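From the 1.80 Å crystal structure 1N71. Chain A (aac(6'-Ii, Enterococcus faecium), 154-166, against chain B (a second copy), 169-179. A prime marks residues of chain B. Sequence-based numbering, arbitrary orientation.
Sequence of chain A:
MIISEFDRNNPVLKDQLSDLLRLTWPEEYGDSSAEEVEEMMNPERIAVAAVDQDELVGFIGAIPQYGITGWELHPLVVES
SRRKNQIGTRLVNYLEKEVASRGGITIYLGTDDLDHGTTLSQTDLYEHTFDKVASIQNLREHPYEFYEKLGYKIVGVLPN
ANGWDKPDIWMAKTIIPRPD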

# COMPACT_ATOMS: atom_id res chain seq x y z
N ILE A 154 6.42 13.23 -3.30
CA ILE A 154 6.14 12.56 -2.04
C ILE A 154 4.74 13.01 -1.65
O ILE A 154 4.49 14.20 -1.47
CB ILE A 154 7.13 12.98 -0.92
CG1 ILE A 154 8.55 12.57 -1.31
CG2 ILE A 154 6.71 12.32 0.41
CD1 ILE A 154 9.64 13.06 -0.34
N VAL A 155 3.83 12.05 -1.52
CA VAL A 155 2.45 12.34 -1.17
C VAL A 155 2.05 11.76 0.18
O VAL A 155 0.90 11.85 0.59
CB VAL A 155 1.48 11.79 -2.22
CG1 VAL A 155 1.68 12.51 -3.54
CG2 VAL A 155 1.70 10.29 -2.39
N GLY A 156 3.01 11.16 0.87
CA GLY A 156 2.69 10.61 2.17
C GLY A 156 3.86 9.89 2.81
O GLY A 156 4.86 9.62 2.15
N VAL A 157 3.72 9.60 4.10
CA VAL A 157 4.74 8.88 4.85
C VAL A 157 4.06 7.94 5.83
O VAL A 157 2.94 8.18 6.26
CB VAL A 157 5.67 9.84 5.66
CG1 VAL A 157 6.51 10.69 4.72
CG2 VAL A 157 4.83 10.72 6.60
N LEU A 158 4.75 6.86 6.16
CA LEU A 158 4.23 5.88 7.11
C LEU A 158 5.20 5.90 8.29
O LEU A 158 6.23 5.24 8.28
CB LEU A 158 4.19 4.50 6.48
CG LEU A 158 3.65 3.37 7.36
CD1 LEU A 158 2.38 3.83 8.07
CD2 LEU A 158 3.39 2.15 6.50
N PRO A 159 4.86 6.67 9.33
CA PRO A 159 5.72 6.77 10.52
C PRO A 159 6.04 5.44 11.21
O PRO A 159 5.16 4.62 11.44
CB PRO A 159 4.94 7.72 11.43
CG PRO A 159 4.16 8.57 10.46
CD PRO A 159 3.67 7.52 9.48
N ASN A 160 7.32 5.25 11.52
CA ASN A 160 7.80 4.06 12.22
C ASN A 160 7.44 2.73 11.56
O ASN A 160 7.35 1.71 12.24
CB ASN A 160 7.24 4.08 13.64
CG ASN A 160 7.39 5.43 14.31
OD1 ASN A 160 8.49 5.96 14.41
ND2 ASN A 160 6.28 5.99 14.77
N ALA A 161 7.27 2.73 10.24
CA ALA A 161 6.89 1.53 9.52
C ALA A 161 7.79 0.32 9.74
O ALA A 161 7.31 -0.78 10.03
CB ALA A 161 6.82 1.83 8.02
N ASN A 162 9.09 0.53 9.60
CA ASN A 162 10.09 -0.52 9.74
C ASN A 162 10.77 -0.48 11.11
O ASN A 162 11.84 -1.04 11.29
CB ASN A 162 11.14 -0.35 8.65
CG ASN A 162 10.54 -0.23 7.27
OD1 ASN A 162 10.19 -1.24 6.65
ND2 ASN A 162 10.38 1.00 6.78
N GLY A 163 10.13 0.18 12.06
CA GLY A 163 10.70 0.31 13.39
C GLY A 163 10.73 1.79 13.73
O GLY A 163 10.47 2.62 12.87
N TRP A 164 11.07 2.13 14.97
CA TRP A 164 11.09 3.54 15.34
C TRP A 164 11.93 4.41 14.42
O TRP A 164 13.10 4.13 14.16
CB TRP A 164 11.57 3.70 16.79
CG TRP A 164 10.63 3.08 17.77
CD1 TRP A 164 10.80 1.92 18.46
CD2 TRP A 164 9.34 3.59 18.15
NE1 TRP A 164 9.70 1.67 19.25
CE2 TRP A 164 8.79 2.68 19.08
CE3 TRP A 164 8.60 4.72 17.79
CZ2 TRP A 164 7.53 2.87 19.65
CZ3 TRP A 164 7.34 4.91 18.37
CH2 TRP A 164 6.82 3.99 19.29
N ASP A 165 11.31 5.48 13.92
CA ASP A 165 11.93 6.45 13.04
C ASP A 165 12.58 5.91 11.77
O ASP A 165 13.58 6.45 11.30
CB ASP A 165 12.92 7.31 13.84
CG ASP A 165 12.27 7.95 15.05
OD1 ASP A 165 11.06 8.26 14.99
OD2 ASP A 165 12.97 8.14 16.07
N LYS A 166 12.00 4.85 11.23
CA LYS A 166 12.45 4.21 9.99
C LYS A 166 11.17 4.09 9.18
O LYS A 166 10.60 3.01 9.02
CB LYS A 166 13.03 2.83 10.29
CG LYS A 166 14.30 2.89 11.14
CD LYS A 166 14.87 1.51 11.40
CE LYS A 166 16.17 1.61 12.18
NZ LYS A 166 16.77 0.27 12.44
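Chain B (169-179) IWMAKTIIPRP

Contacts between two copies of a protein can rest on a simple principle: one chain can present a loop of successive turns, and the other lay an extended segment along it, so that alternate side chains meet the loop while the rest turn elsewhere. The dimer of AAC(6')-Ii gives a compact example. In chain A, a strand ends at Leu158 and gives way to a run of turns: type II from Leu158 to Ala161, type I from Asn160 to Gly163, and type II again from Gly163 to Lys166. Chain B remains a strand through Thr174′ and then continues as loop through Arg178′. The two stretches run in the same sense, Leu158 lying nearest Ala172′, Asn160 nearest Thr174′ and Trp164 nearest Arg178′. Their CA atoms are 7.0 Å apart for Leu158 and Ala172′ and 8.2 Å apart for Trp164 and Arg178′. No backbone hydrogen bond joins them, so the contact is carried largely by side chains.

The alternation of the strand is plain in chain B. Trp170′, Ala172′ and Thr174′ point their CA-to-CB bonds toward chain A, whereas Met171′ and Lys173′ point away. At the start, Val155 CG2 meets the edge of the Trp170′ ring, 4.1 Å from CZ3. Next, Leu158, with chi1 t and chi2 p, sets out sideways but brings its end nearer, placing CD1 3.9 Å from Ala172′ CB; the small alanine methyl is also 4.5 Å from Pro159 CD.

Asn160 shows how one side chain can serve its own turn and the partner chain at once. Its chi1 is m, and Asn160 OD1 accepts a hydrogen bond from the backbone N of Asp165 at 2.9 Å, which ties the start of the turns to Asp165 near their end. With the oxygen so held, the amide nitrogen faces chain B, and Asn160 ND2 donates to Thr174′ OG1 at 3.0 Å.

Trp164 has the largest area covered by the other stretch. With chi1 m and chi2 at 106°, its indole reaches out to chain B as a broad surface around which several residues gather. Pro179′ lies over one face, where Pro179′ CD is 3.8 Å from the centroid of the Trp164 six-membered ring in a CH-pi contact. At the ring edge, Trp164 CH2 is 3.5 Å from Ile176′ O; separately, Trp164 CZ2 packs 3.6 Å from Ile176′ CG1. Thr174′ CG2 also comes within 3.5 Å of Trp164 CH2.

Arg178′ illustrates the value of an extended side chain. Chi1, chi2 and chi3 are all t, so the chain is nearly straight until chi4, at 73°, turns the guanidinium. Although its CA-to-CB bond points sideways, this reach carries the charged end to Asp165, whose OD2 lies near the guanidinium plane. Arg178′ NH2 donates to Asp165 OD1 at 2.8 Å, and the salt bridge is closest between Arg178′ NH2 and Asp165 OD2, at 2.6 Å, where the hydrogen bond is weak. Beside it, Arg178′ NH1 is 3.3 Å from Trp164 CE3, so charge pairing and aromatic packing are adjacent.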

# COMPACT_ATOMS: atom_id res chain seq x y z
N ILE B 169 -7.08 7.67 0.93
CA ILE B 169 -6.56 8.48 2.03
C ILE B 169 -5.84 7.55 3.00
O ILE B 169 -6.46 6.64 3.55
CB ILE B 169 -7.71 9.20 2.77
CG1 ILE B 169 -8.47 10.09 1.78
CG2 ILE B 169 -7.16 10.05 3.90
CD1 ILE B 169 -9.65 10.82 2.39
N TRP B 170 -4.55 7.79 3.20
CA TRP B 170 -3.74 6.96 4.09
C TRP B 170 -3.75 7.51 5.51
O TRP B 170 -3.48 8.69 5.73
CB TRP B 170 -2.29 6.91 3.60
CG TRP B 170 -2.01 5.90 2.54
CD1 TRP B 170 -2.27 4.56 2.59
CD2 TRP B 170 -1.35 6.14 1.28
NE1 TRP B 170 -1.80 3.95 1.45
CE2 TRP B 170 -1.24 4.89 0.63
CE3 TRP B 170 -0.84 7.28 0.65
CZ2 TRP B 170 -0.64 4.75 -0.63
CZ3 TRP B 170 -0.24 7.14 -0.60
CH2 TRP B 170 -0.15 5.88 -1.23
N MET B 171 -4.04 6.63 6.46
CA MET B 171 -4.07 7.03 7.86
C MET B 171 -3.21 6.07 8.66
O MET B 171 -3.04 4.92 8.27
CB MET B 171 -5.51 7.00 8.36
CG MET B 171 -6.43 7.86 7.51
SD MET B 171 -8.08 7.97 8.20
CE MET B 171 -7.75 9.03 9.62
N ALA B 172 -2.67 6.53 9.78
CA ALA B 172 -1.82 5.68 10.59
C ALA B 172 -1.84 6.07 12.05
O ALA B 172 -2.19 7.20 12.41
CB ALA B 172 -0.39 5.73 10.06
N LYS B 173 -1.46 5.11 12.89
CA LYS B 173 -1.40 5.30 14.33
C LYS B 173 -0.30 4.42 14.91
O LYS B 173 -0.16 3.26 14.54
CB LYS B 173 -2.74 4.92 14.97
CG LYS B 173 -2.77 5.00 16.50
CD LYS B 173 -4.13 4.56 17.03
CE LYS B 173 -4.21 4.66 18.55
NZ LYS B 173 -5.55 4.21 19.04
N THR B 174 0.51 4.99 15.80
CA THR B 174 1.55 4.21 16.45
C THR B 174 0.84 3.76 17.72
O THR B 174 0.32 4.57 18.48
CB THR B 174 2.79 5.07 16.74
OG1 THR B 174 3.45 5.35 15.49
CG2 THR B 174 3.77 4.33 17.66
N ILE B 175 0.81 2.45 17.92
CA ILE B 175 0.06 1.86 19.01
C ILE B 175 0.73 1.56 20.34
O ILE B 175 0.07 1.05 21.25
CB ILE B 175 -0.62 0.58 18.51
CG1 ILE B 175 0.43 -0.43 18.04
CG2 ILE B 175 -1.56 0.94 17.35
CD1 ILE B 175 -0.15 -1.72 17.49
N ILE B 176 2.02 1.85 20.46
CA ILE B 176 2.72 1.63 21.72
C ILE B 176 3.48 2.90 22.07
O ILE B 176 3.84 3.69 21.19
CB ILE B 176 3.72 0.45 21.64
CG1 ILE B 176 4.74 0.69 20.53
CG2 ILE B 176 2.97 -0.85 21.41
CD1 ILE B 176 5.90 -0.28 20.54
N PRO B 177 3.72 3.13 23.37
CA PRO B 177 4.45 4.32 23.82
C PRO B 177 5.84 4.41 23.20
O PRO B 177 6.50 3.39 22.98
CB PRO B 177 4.50 4.14 25.33
CG PRO B 177 3.23 3.40 25.62
CD PRO B 177 3.21 2.36 24.52
N ARG B 178 6.28 5.63 22.93
CA ARG B 178 7.60 5.86 22.35
C ARG B 178 8.64 5.71 23.45
O ARG B 178 8.58 6.39 24.47
CB ARG B 178 7.65 7.27 21.76
CG ARG B 178 8.86 7.57 20.90
CD ARG B 178 8.76 8.98 20.33
NE ARG B 178 9.90 9.33 19.49
CZ ARG B 178 10.12 8.85 18.27
NH1 ARG B 178 9.27 7.99 17.73
NH2 ARG B 178 11.19 9.24 17.59
N PRO B 179 9.62 4.80 23.25
CA PRO B 179 10.68 4.56 24.23
C PRO B 179 11.37 5.84 24.70
O PRO B 179 11.49 6.02 25.93
CB PRO B 179 11.64 3.64 23.47
CG PRO B 179 10.70 2.86 22.60
CD PRO B 179 9.78 3.93 22.08